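Local structure of uronate isomerase (Caulobacter crescentus, 2Q01) at residues Tyr68-Leu73 with Val78-Leu83; Ser124-Phe129 with Asp161-Glu166; Gln223-Trp228 with Leu232-Leu237. The protein interconverts D-glucuronate and D-fructuronate, and likewise D-galacturonate and D-tagaturonate, as an isomerase of the metallo-dependent hydrolase superfamily. All coordinates share one frame; numbering follows the deposited sequence.

Contact 1: Tyr68-Leu73 with Val78-Leu83; sequences YLFRML and VSLDAL
The Phe70 ring is met obliquely by Leu80, whose CD2 methyl reaches its CD2-CE2 side at 3.9 Å from Phe70 CD2. This ring belongs to helix 67-74 of a TIM-barrel clan protein; the chain leaves that helix and folds back as a loop whose residues Val78, Leu80 and Leu83 pack on the helix side bearing Phe70 and Leu73. Phe70 CG sits between its own N and carbonyl carbon (chi1 63°), which brings the ring over toward Leu80 while CB stays with Leu83, 3.8 Å from Leu83 CD1. Leu83 spreads its two methyls over two helix positions: CD1 lies at CB of both Phe70 and Leu73, and CD2 reaches Leu73 CD2 at 3.8 Å. Leu73 and Val78 stand side by side, pointing the same way, with their CB atoms 3.9 Å apart. All five residues are buried; on helix 96-105, Phe103 touches Leu73, and Val102 touches Val78 and Leu83. The backbones join where the helix gives way to the loop: Val78 N donates to Leu73 O at 3.2 Å with an N-H...O angle of 158°.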
loop_
_atom_site.group_PDB
_atom_site.type_symbol
_atom_site.label_atom_id
_atom_site.label_comp_id
_atom_site.label_asym_id
_atom_site.label_seq_id
_atom_site.Cartn_x
_atom_site.Cartn_y
_atom_site.Cartn_z
ATOM N N TYR B 68 4.944 -23.752 -1.365
ATOM C CA TYR B 68 5.581 -22.631 -2.077
ATOM C C TYR B 68 6.097 -23.061 -3.449
ATOM O O TYR B 68 6.034 -22.293 -4.417
ATOM C CB TYR B 68 6.764 -22.076 -1.278
ATOM C CG TYR B 68 6.408 -21.214 -0.092
ATOM C CD1 TYR B 68 6.117 -21.785 1.149
ATOM C CD2 TYR B 68 6.390 -19.823 -0.200
ATOM C CE1 TYR B 68 5.797 -20.994 2.249
ATOM C CE2 TYR B 68 6.073 -19.021 0.893
ATOM C CZ TYR B 68 5.778 -19.614 2.114
ATOM O OH TYR B 68 5.466 -18.829 3.200
ATOM N N LEU B 69 6.605 -24.291 -3.517
ATOM C CA LEU B 69 7.184 -24.826 -4.742
ATOM C C LEU B 69 6.140 -25.332 -5.725
ATOM O O LEU B 69 6.126 -24.891 -6.874
ATOM C CB LEU B 69 8.225 -25.913 -4.441
ATOM C CG LEU B 69 9.490 -25.477 -3.687
ATOM C CD1 LEU B 69 10.494 -26.612 -3.653
ATOM C CD2 LEU B 69 10.129 -24.215 -4.276
ATOM N N PHE B 70 5.260 -26.234 -5.290
ATOM C CA PHE B 70 4.283 -26.786 -6.231
ATOM C C PHE B 70 3.180 -25.821 -6.702
ATOM O O PHE B 70 2.603 -26.033 -7.761
ATOM C CB PHE B 70 3.769 -28.199 -5.862
ATOM C CG PHE B 70 3.019 -28.299 -4.553
ATOM C CD1 PHE B 70 3.578 -28.992 -3.484
ATOM C CD2 PHE B 70 1.729 -27.787 -4.413
ATOM C CE1 PHE B 70 2.891 -29.129 -2.278
ATOM C CE2 PHE B 70 1.034 -27.913 -3.207
ATOM C CZ PHE B 70 1.614 -28.587 -2.143
ATOM N N ARG B 71 2.910 -24.781 -5.921
ATOM C CA ARG B 71 2.066 -23.684 -6.382
ATOM C C ARG B 71 2.511 -23.182 -7.752
ATOM O O ARG B 71 1.766 -23.268 -8.730
ATOM C CB ARG B 71 2.082 -22.535 -5.371
ATOM C CG ARG B 71 0.930 -22.564 -4.380
ATOM C CD ARG B 71 1.008 -21.398 -3.408
ATOM N NE ARG B 71 1.064 -20.113 -4.098
ATOM C CZ ARG B 71 0.014 -19.322 -4.290
ATOM N NH1 ARG B 71 0.158 -18.169 -4.930
ATOM N NH2 ARG B 71 -1.181 -19.683 -3.844
ATOM N N MET B 72 3.730 -22.658 -7.814
ATOM C CA MET B 72 4.291 -22.128 -9.060
ATOM C C MET B 72 4.167 -23.109 -10.207
ATOM O O MET B 72 3.793 -22.730 -11.314
ATOM C CB MET B 72 5.778 -21.777 -8.914
ATOM C CG MET B 72 6.119 -20.322 -8.629
ATOM S SD MET B 72 5.675 -19.052 -9.835
ATOM C CE MET B 72 5.686 -19.914 -11.385
ATOM N N LEU B 73 4.502 -24.368 -9.945
ATOM C CA LEU B 73 4.430 -25.384 -10.977
ATOM C C LEU B 73 2.981 -25.635 -11.384
ATOM O O LEU B 73 2.673 -25.598 -12.574
ATOM C CB LEU B 73 5.171 -26.661 -10.566
ATOM C CG LEU B 73 6.681 -26.617 -10.848
ATOM C CD1 LEU B 73 7.465 -26.229 -9.620
ATOM C CD2 LEU B 73 7.173 -27.954 -11.346
ATOM N N VAL B 78 1.477 -27.773 -14.534
ATOM C CA VAL B 78 1.971 -29.042 -14.001
ATOM C C VAL B 78 0.929 -29.644 -13.052
ATOM O O VAL B 78 0.359 -28.930 -12.228
ATOM C CB VAL B 78 3.339 -28.862 -13.275
ATOM C CG1 VAL B 78 3.913 -30.200 -12.830
ATOM C CG2 VAL B 78 4.338 -28.140 -14.168
ATOM N N SER B 79 0.660 -30.942 -13.194
ATOM C CA SER B 79 -0.235 -31.645 -12.280
ATOM C C SER B 79 0.502 -32.005 -10.993
ATOM O O SER B 79 1.719 -32.186 -11.000
ATOM C CB SER B 79 -0.816 -32.900 -12.937
ATOM O OG SER B 79 0.198 -33.830 -13.277
ATOM N N LEU B 80 -0.239 -32.100 -9.891
ATOM C CA LEU B 80 0.338 -32.431 -8.588
ATOM C C LEU B 80 0.726 -33.905 -8.470
ATOM O O LEU B 80 1.548 -34.270 -7.623
ATOM C CB LEU B 80 -0.610 -32.050 -7.444
ATOM C CG LEU B 80 -1.023 -30.589 -7.266
ATOM C CD1 LEU B 80 -2.396 -30.385 -7.852
ATOM C CD2 LEU B 80 -1.018 -30.200 -5.804
ATOM N N ASP B 81 0.116 -34.742 -9.311
ATOM C CA ASP B 81 0.452 -36.164 -9.396
ATOM C C ASP B 81 1.846 -36.347 -9.990
ATOM O O ASP B 81 2.585 -37.248 -9.583
ATOM C CB ASP B 81 -0.582 -36.926 -10.235
ATOM C CG ASP B 81 -1.971 -36.910 -9.613
ATOM O OD1 ASP B 81 -2.937 -36.592 -10.335
ATOM O OD2 ASP B 81 -2.098 -37.214 -8.405
ATOM N N ALA B 82 2.193 -35.470 -10.936
ATOM C CA ALA B 82 3.513 -35.457 -11.570
ATOM C C ALA B 82 4.636 -35.139 -10.584
ATOM O O ALA B 82 5.775 -35.548 -10.797
ATOM C CB ALA B 82 3.537 -34.477 -12.740
ATOM N N LEU B 83 4.301 -34.431 -9.506
ATOM C CA LEU B 83 5.267 -34.016 -8.484
ATOM C C LEU B 83 5.153 -34.811 -7.180
ATOM O O LEU B 83 5.722 -34.407 -6.159
ATOM C CB LEU B 83 5.121 -32.518 -8.191
ATOM C CG LEU B 83 5.297 -31.552 -9.363
ATOM C CD1 LEU B 83 4.710 -30.200 -9.009
ATOM C CD2 LEU B 83 6.767 -31.427 -9.785
#

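Contact 2: Ser124-Phe129 with Asp161-Glu166; sequences SQVFGF and DRFNIE
Arg162 and Phe163 reach across to Val126, which lies in the last turn of helix 114-126. NH1 of Arg162 makes a weak hydrogen bond to Val126 O, long at 3.5 Å but fairly straight (161°), and the carbonyl oxygen lies at the guanidinium edge, near its plane. Gln125 O is at the same edge but farther off, 4.4 Å from NH1 of Arg162. The positive group would thus face the partly negative carbonyl end of the helix. Beside it, the Phe163 side chain crosses Val126 at about a right angle: Val126 CG2 is 4.2 Å from Phe163 CE1, and Val126 CG1 equally far from Phe163 CZ, so both methyls address one end of the ring in a loose apolar touch. Arg162 leaves its backbone with CG opposite N (chi1 -160°) and bends at chi2 and chi3 to carry NH1 across. In the second shell, Phe154 makes a cation-pi contact with Arg162 and also meets the Phe127 ring with nearly parallel planes. Both chains turn after their helices, at Gly128 with positive phi and at Asn164 in a Schellman motif. Beyond Asn164 the chain enters strand 165-169, the middle strand of a parallel sheet between 37-39 and 192-194, whereas Phe127 and Phe129 pack on helix 138-149, which lies between the two segments in sequence.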
loop_
_atom_site.group_PDB
_atom_site.type_symbol
_atom_site.label_atom_id
_atom_site.label_comp_id
_atom_site.label_asym_id
_atom_site.label_seq_id
_atom_site.Cartn_x
_atom_site.Cartn_y
_atom_site.Cartn_z
ATOM N N SER B 124 23.880 -25.096 -1.886
ATOM C CA SER B 124 25.286 -24.709 -1.772
ATOM C C SER B 124 25.873 -24.837 -0.369
ATOM O O SER B 124 27.044 -25.193 -0.228
ATOM C CB SER B 124 25.506 -23.290 -2.297
ATOM O OG SER B 124 24.880 -22.341 -1.457
ATOM N N GLN B 125 25.076 -24.544 0.659
ATOM C CA GLN B 125 25.574 -24.572 2.040
ATOM C C GLN B 125 25.317 -25.892 2.766
ATOM O O GLN B 125 26.151 -26.334 3.553
ATOM C CB GLN B 125 25.004 -23.413 2.873
ATOM C CG GLN B 125 25.143 -22.027 2.250
ATOM C CD GLN B 125 26.578 -21.564 2.161
ATOM O OE1 GLN B 125 27.044 -21.168 1.095
ATOM N NE2 GLN B 125 27.291 -21.617 3.283
ATOM N N VAL B 126 24.165 -26.513 2.523
ATOM C CA VAL B 126 23.813 -27.748 3.230
ATOM C C VAL B 126 24.374 -28.972 2.496
ATOM O O VAL B 126 24.913 -29.880 3.126
ATOM C CB VAL B 126 22.272 -27.872 3.497
ATOM C CG1 VAL B 126 21.945 -29.086 4.354
ATOM C CG2 VAL B 126 21.740 -26.620 4.169
ATOM N N PHE B 127 24.275 -28.977 1.168
ATOM C CA PHE B 127 24.735 -30.118 0.374
ATOM C C PHE B 127 26.075 -29.920 -0.321
ATOM O O PHE B 127 26.736 -30.895 -0.678
ATOM C CB PHE B 127 23.687 -30.514 -0.661
ATOM C CG PHE B 127 22.442 -31.084 -0.069
ATOM C CD1 PHE B 127 21.246 -30.389 -0.147
ATOM C CD2 PHE B 127 22.465 -32.314 0.582
ATOM C CE1 PHE B 127 20.088 -30.912 0.408
ATOM C CE2 PHE B 127 21.306 -32.845 1.140
ATOM C CZ PHE B 127 20.122 -32.143 1.055
ATOM N N GLY B 128 26.473 -28.668 -0.518
ATOM C CA GLY B 128 27.752 -28.362 -1.146
ATOM C C GLY B 128 27.776 -28.607 -2.644
ATOM O O GLY B 128 28.791 -29.045 -3.182
ATOM N N PHE B 129 26.658 -28.332 -3.313
ATOM C CA PHE B 129 26.593 -28.376 -4.775
ATOM C C PHE B 129 27.370 -27.219 -5.386
ATOM O O PHE B 129 27.482 -26.151 -4.782
ATOM C CB PHE B 129 25.145 -28.340 -5.268
ATOM C CG PHE B 129 24.454 -29.669 -5.219
ATOM C CD1 PHE B 129 23.577 -29.970 -4.191
ATOM C CD2 PHE B 129 24.678 -30.621 -6.206
ATOM C CE1 PHE B 129 22.933 -31.201 -4.137
ATOM C CE2 PHE B 129 24.039 -31.856 -6.161
ATOM C CZ PHE B 129 23.165 -32.144 -5.120
ATOM N N ASP B 161 21.527 -30.004 15.373
ATOM C CA ASP B 161 22.740 -29.560 16.057
ATOM C C ASP B 161 23.686 -28.787 15.139
ATOM O O ASP B 161 24.262 -27.776 15.546
ATOM C CB ASP B 161 23.452 -30.752 16.694
ATOM C CG ASP B 161 22.559 -31.515 17.654
ATOM O OD1 ASP B 161 22.800 -32.725 17.862
ATOM O OD2 ASP B 161 21.610 -30.905 18.194
ATOM N N ARG B 162 23.827 -29.261 13.903
ATOM C CA ARG B 162 24.652 -28.598 12.897
ATOM C C ARG B 162 24.114 -27.218 12.527
ATOM O O ARG B 162 24.892 -26.302 12.244
ATOM C CB ARG B 162 24.758 -29.454 11.634
ATOM C CG ARG B 162 25.951 -29.091 10.759
ATOM C CD ARG B 162 25.567 -28.962 9.301
ATOM N NE ARG B 162 25.316 -30.258 8.676
ATOM C CZ ARG B 162 25.352 -30.480 7.366
ATOM N NH1 ARG B 162 25.638 -29.493 6.520
ATOM N NH2 ARG B 162 25.107 -31.696 6.904
ATOM N N PHE B 163 22.787 -27.076 12.532
ATOM C CA PHE B 163 22.134 -25.815 12.178
ATOM C C PHE B 163 22.201 -24.784 13.309
ATOM O O PHE B 163 21.926 -23.597 13.092
ATOM C CB PHE B 163 20.677 -26.047 11.769
ATOM C CG PHE B 163 20.503 -26.721 10.426
ATOM C CD1 PHE B 163 21.534 -26.752 9.486
ATOM C CD2 PHE B 163 19.277 -27.295 10.089
ATOM C CE1 PHE B 163 21.356 -27.368 8.249
ATOM C CE2 PHE B 163 19.088 -27.907 8.853
ATOM C CZ PHE B 163 20.129 -27.945 7.931
ATOM N N ASN B 164 22.579 -25.250 14.499
ATOM C CA ASN B 164 22.711 -24.426 15.701
ATOM C C ASN B 164 21.356 -23.863 16.123
ATOM O O ASN B 164 21.214 -22.679 16.422
ATOM C CB ASN B 164 23.784 -23.328 15.532
ATOM C CG ASN B 164 24.288 -22.775 16.861
ATOM O OD1 ASN B 164 24.830 -21.669 16.912
ATOM N ND2 ASN B 164 24.107 -23.539 17.938
ATOM N N ILE B 165 20.353 -24.732 16.124
ATOM C CA ILE B 165 19.028 -24.339 16.558
ATOM C C ILE B 165 18.989 -24.415 18.070
ATOM O O ILE B 165 19.290 -25.450 18.661
ATOM C CB ILE B 165 17.920 -25.186 15.903
ATOM C CG1 ILE B 165 18.018 -25.069 14.375
ATOM C CG2 ILE B 165 16.531 -24.742 16.400
ATOM C CD1 ILE B 165 17.322 -26.169 13.592
ATOM N N GLU B 166 18.649 -23.292 18.689
ATOM C CA GLU B 166 18.518 -23.226 20.129
ATOM C C GLU B 166 17.128 -23.686 20.555
ATOM O O GLU B 166 16.998 -24.547 21.423
ATOM C CB GLU B 166 18.791 -21.810 20.615
ATOM C CG GLU B 166 18.768 -21.686 22.118
ATOM C CD GLU B 166 19.648 -20.577 22.624
ATOM O OE1 GLU B 166 19.119 -19.712 23.343
ATOM O OE2 GLU B 166 20.862 -20.574 22.312
#

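Contact 3: Gln223-Trp228 with Leu232-Leu237; sequences QDVYSW and LEAHRL
Leu232 N donates to Trp228 O at 3.0 Å (N-H...O 160°), the i to i+4 bond of the first turn of helix 228-244, while upstream the chain passes Ala234 at Gln223, then makes a type I beta turn from Asp224 to Ser227 into the helix. The Trp228 indole and the Leu232 side chain cross obliquely. Leu232 CG lies 4.0 Å from the centroid of the six-membered ring, only 10° off its normal, a CH-pi contact over the face. CD1 of Leu232 comes down toward the rim, 3.6 Å from Trp228 CZ2, and CD2 approaches CH2 over the same benzo ring. The indole can reach this place because Trp228 CG is anti to its N (chi1 178°), although its CB starts out pointing away from the helical segment. In this TIM-barrel-clan fold, helix 228-244 leads to strand 249-252, an outer strand of a parallel sheet, and the indole wedges against helices 264-276 and 281-302, meeting Phe271, Phe287 and Met291. Replacing Trp228 by an alanine would remove the indole and is likely to leave the Leu232 methyls without their aromatic face and a gap toward these two helices. Farther along, Ala234 CB touches both Val225 CG2, at 3.8 Å, and Gln223 CB, at 3.9 Å. Gln223, bent at chi2, lays its amide across the helix: OE1 rests near Glu233 CB and NE2 comes to 4.0 Å from Leu237 CD1. Glu233 spends its own carboxylate one turn on, where OE2 takes Arg236 NH1 in a salt bridge of 2.9 Å, met from above the carboxylate plane.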
loop_
_atom_site.group_PDB
_atom_site.type_symbol
_atom_site.label_atom_id
_atom_site.label_comp_id
_atom_site.label_asym_id
_atom_site.label_seq_id
_atom_site.Cartn_x
_atom_site.Cartn_y
_atom_site.Cartn_z
ATOM N N GLN B 223 -13.123 -34.510 29.434
ATOM C CA GLN B 223 -14.166 -33.554 29.808
ATOM C C GLN B 223 -15.397 -33.633 28.911
ATOM O O GLN B 223 -15.314 -34.096 27.771
ATOM C CB GLN B 223 -13.612 -32.128 29.757
ATOM C CG GLN B 223 -12.548 -31.821 30.796
ATOM C CD GLN B 223 -13.108 -31.711 32.200
ATOM O OE1 GLN B 223 -14.053 -30.958 32.455
ATOM N NE2 GLN B 223 -12.516 -32.457 33.125
ATOM N N ASP B 224 -16.535 -33.180 29.442
ATOM C CA ASP B 224 -17.743 -32.992 28.642
ATOM C C ASP B 224 -17.548 -31.740 27.794
ATOM O O ASP B 224 -17.758 -30.612 28.237
ATOM C CB ASP B 224 -19.005 -32.896 29.513
ATOM C CG ASP B 224 -20.295 -32.835 28.686
ATOM O OD1 ASP B 224 -20.291 -33.260 27.507
ATOM O OD2 ASP B 224 -21.321 -32.366 29.223
ATOM N N VAL B 225 -17.146 -31.981 26.558
ATOM C CA VAL B 225 -16.678 -30.953 25.646
ATOM C C VAL B 225 -17.824 -30.223 24.925
ATOM O O VAL B 225 -17.662 -29.098 24.435
ATOM C CB VAL B 225 -15.612 -31.592 24.711
ATOM C CG1 VAL B 225 -15.877 -31.350 23.255
ATOM C CG2 VAL B 225 -14.247 -31.148 25.124
ATOM N N TYR B 226 -18.994 -30.855 24.920
ATOM C CA TYR B 226 -20.192 -30.297 24.297
ATOM C C TYR B 226 -21.063 -29.532 25.306
ATOM O O TYR B 226 -22.256 -29.335 25.084
ATOM C CB TYR B 226 -20.998 -31.401 23.602
ATOM C CG TYR B 226 -20.186 -32.266 22.652
ATOM C CD1 TYR B 226 -19.909 -31.845 21.352
ATOM C CD2 TYR B 226 -19.703 -33.514 23.055
ATOM C CE1 TYR B 226 -19.168 -32.641 20.479
ATOM C CE2 TYR B 226 -18.958 -34.313 22.195
ATOM C CZ TYR B 226 -18.696 -33.872 20.909
ATOM O OH TYR B 226 -17.963 -34.669 20.059
ATOM N N SER B 227 -20.452 -29.108 26.407
ATOM C CA SER B 227 -21.098 -28.261 27.416
ATOM C C SER B 227 -20.103 -27.180 27.837
ATOM O O SER B 227 -18.922 -27.466 28.035
ATOM C CB SER B 227 -21.554 -29.097 28.615
ATOM O OG SER B 227 -21.776 -28.292 29.756
ATOM N N TRP B 228 -20.597 -25.953 27.982
ATOM C CA TRP B 228 -19.762 -24.738 27.995
ATOM C C TRP B 228 -18.642 -24.642 29.031
ATOM O O TRP B 228 -17.473 -24.519 28.662
ATOM C CB TRP B 228 -20.644 -23.486 28.034
ATOM C CG TRP B 228 -19.900 -22.176 28.107
ATOM C CD1 TRP B 228 -19.987 -21.245 29.104
ATOM C CD2 TRP B 228 -18.974 -21.645 27.144
ATOM N NE1 TRP B 228 -19.178 -20.169 28.822
ATOM C CE2 TRP B 228 -18.546 -20.388 27.626
ATOM C CE3 TRP B 228 -18.465 -22.108 25.921
ATOM C CZ2 TRP B 228 -17.632 -19.588 26.928
ATOM C CZ3 TRP B 228 -17.557 -21.317 25.232
ATOM C CH2 TRP B 228 -17.153 -20.067 25.736
ATOM N N LEU B 232 -14.508 -25.078 28.385
ATOM C CA LEU B 232 -13.501 -24.145 28.859
ATOM C C LEU B 232 -12.486 -24.810 29.785
ATOM O O LEU B 232 -11.293 -24.504 29.710
ATOM C CB LEU B 232 -14.158 -22.950 29.550
ATOM C CG LEU B 232 -14.927 -21.970 28.664
ATOM C CD1 LEU B 232 -15.340 -20.763 29.480
ATOM C CD2 LEU B 232 -14.093 -21.550 27.460
ATOM N N GLU B 233 -12.955 -25.719 30.642
ATOM C CA GLU B 233 -12.059 -26.535 31.472
ATOM C C GLU B 233 -11.162 -27.446 30.649
ATOM O O GLU B 233 -10.011 -27.668 31.008
ATOM C CB GLU B 233 -12.829 -27.372 32.495
ATOM C CG GLU B 233 -12.744 -26.833 33.918
ATOM C CD GLU B 233 -11.313 -26.726 34.430
ATOM O OE1 GLU B 233 -10.572 -27.732 34.352
ATOM O OE2 GLU B 233 -10.931 -25.637 34.913
ATOM N N ALA B 234 -11.700 -27.962 29.548
ATOM C CA ALA B 234 -10.944 -28.800 28.627
ATOM C C ALA B 234 -9.832 -28.024 27.926
ATOM O O ALA B 234 -8.786 -28.588 27.626
ATOM C CB ALA B 234 -11.872 -29.428 27.613
ATOM N N HIS B 235 -10.063 -26.737 27.671
ATOM C CA HIS B 235 -9.046 -25.863 27.091
ATOM C C HIS B 235 -7.941 -25.534 28.087
ATOM O O HIS B 235 -6.771 -25.462 27.712
ATOM C CB HIS B 235 -9.667 -24.567 26.593
ATOM C CG HIS B 235 -10.162 -24.627 25.185
ATOM N ND1 HIS B 235 -9.320 -24.794 24.107
ATOM C CD2 HIS B 235 -11.408 -24.498 24.672
ATOM C CE1 HIS B 235 -10.027 -24.790 22.991
ATOM N NE2 HIS B 235 -11.296 -24.608 23.306
ATOM N N ARG B 236 -8.322 -25.327 29.347
ATOM C CA ARG B 236 -7.369 -25.031 30.409
ATOM C C ARG B 236 -6.449 -26.213 30.687
ATOM O O ARG B 236 -5.235 -26.040 30.812
ATOM C CB ARG B 236 -8.088 -24.620 31.688
ATOM C CG ARG B 236 -8.672 -23.230 31.648
ATOM C CD ARG B 236 -9.211 -22.817 33.015
ATOM N NE ARG B 236 -10.332 -21.892 32.868
ATOM C CZ ARG B 236 -11.615 -22.232 32.978
ATOM N NH1 ARG B 236 -11.965 -23.482 33.266
ATOM N NH2 ARG B 236 -12.553 -21.311 32.811
ATOM N N LEU B 237 -7.035 -27.408 30.764
ATOM C CA LEU B 237 -6.282 -28.637 30.996
ATOM C C LEU B 237 -5.337 -28.974 29.843
ATOM O O LEU B 237 -4.233 -29.471 30.069
ATOM C CB LEU B 237 -7.226 -29.813 31.271
ATOM C CG LEU B 237 -8.037 -29.830 32.573
ATOM C CD1 LEU B 237 -8.817 -31.127 32.667
ATOM C CD2 LEU B 237 -7.172 -29.632 33.819
#

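Overall arrangement
The three contacts follow one another along the chain without interlocking. Contacts 1 and 2 are the closer pair, with centres 26 Å apart and nearest atoms about 11 Å apart; helix 114-126, which carries Val126 of contact 2, also receives Leu69 of the helix in contact 1 through Ser115 and Leu119. Contact 3 is remote from both, its centre 41 Å from that of contact 1 and 43 Å from that of contact 2, which lies on the opposite side of the chain's centre. A bound potassium ion lies about 11 Å from the Leu73 side chain, too far for that residue to bind it. Contact 1 also borders a second subunit: Arg71 NH1 is hydrogen-bonded to Pro373 O of that neighbouring subunit.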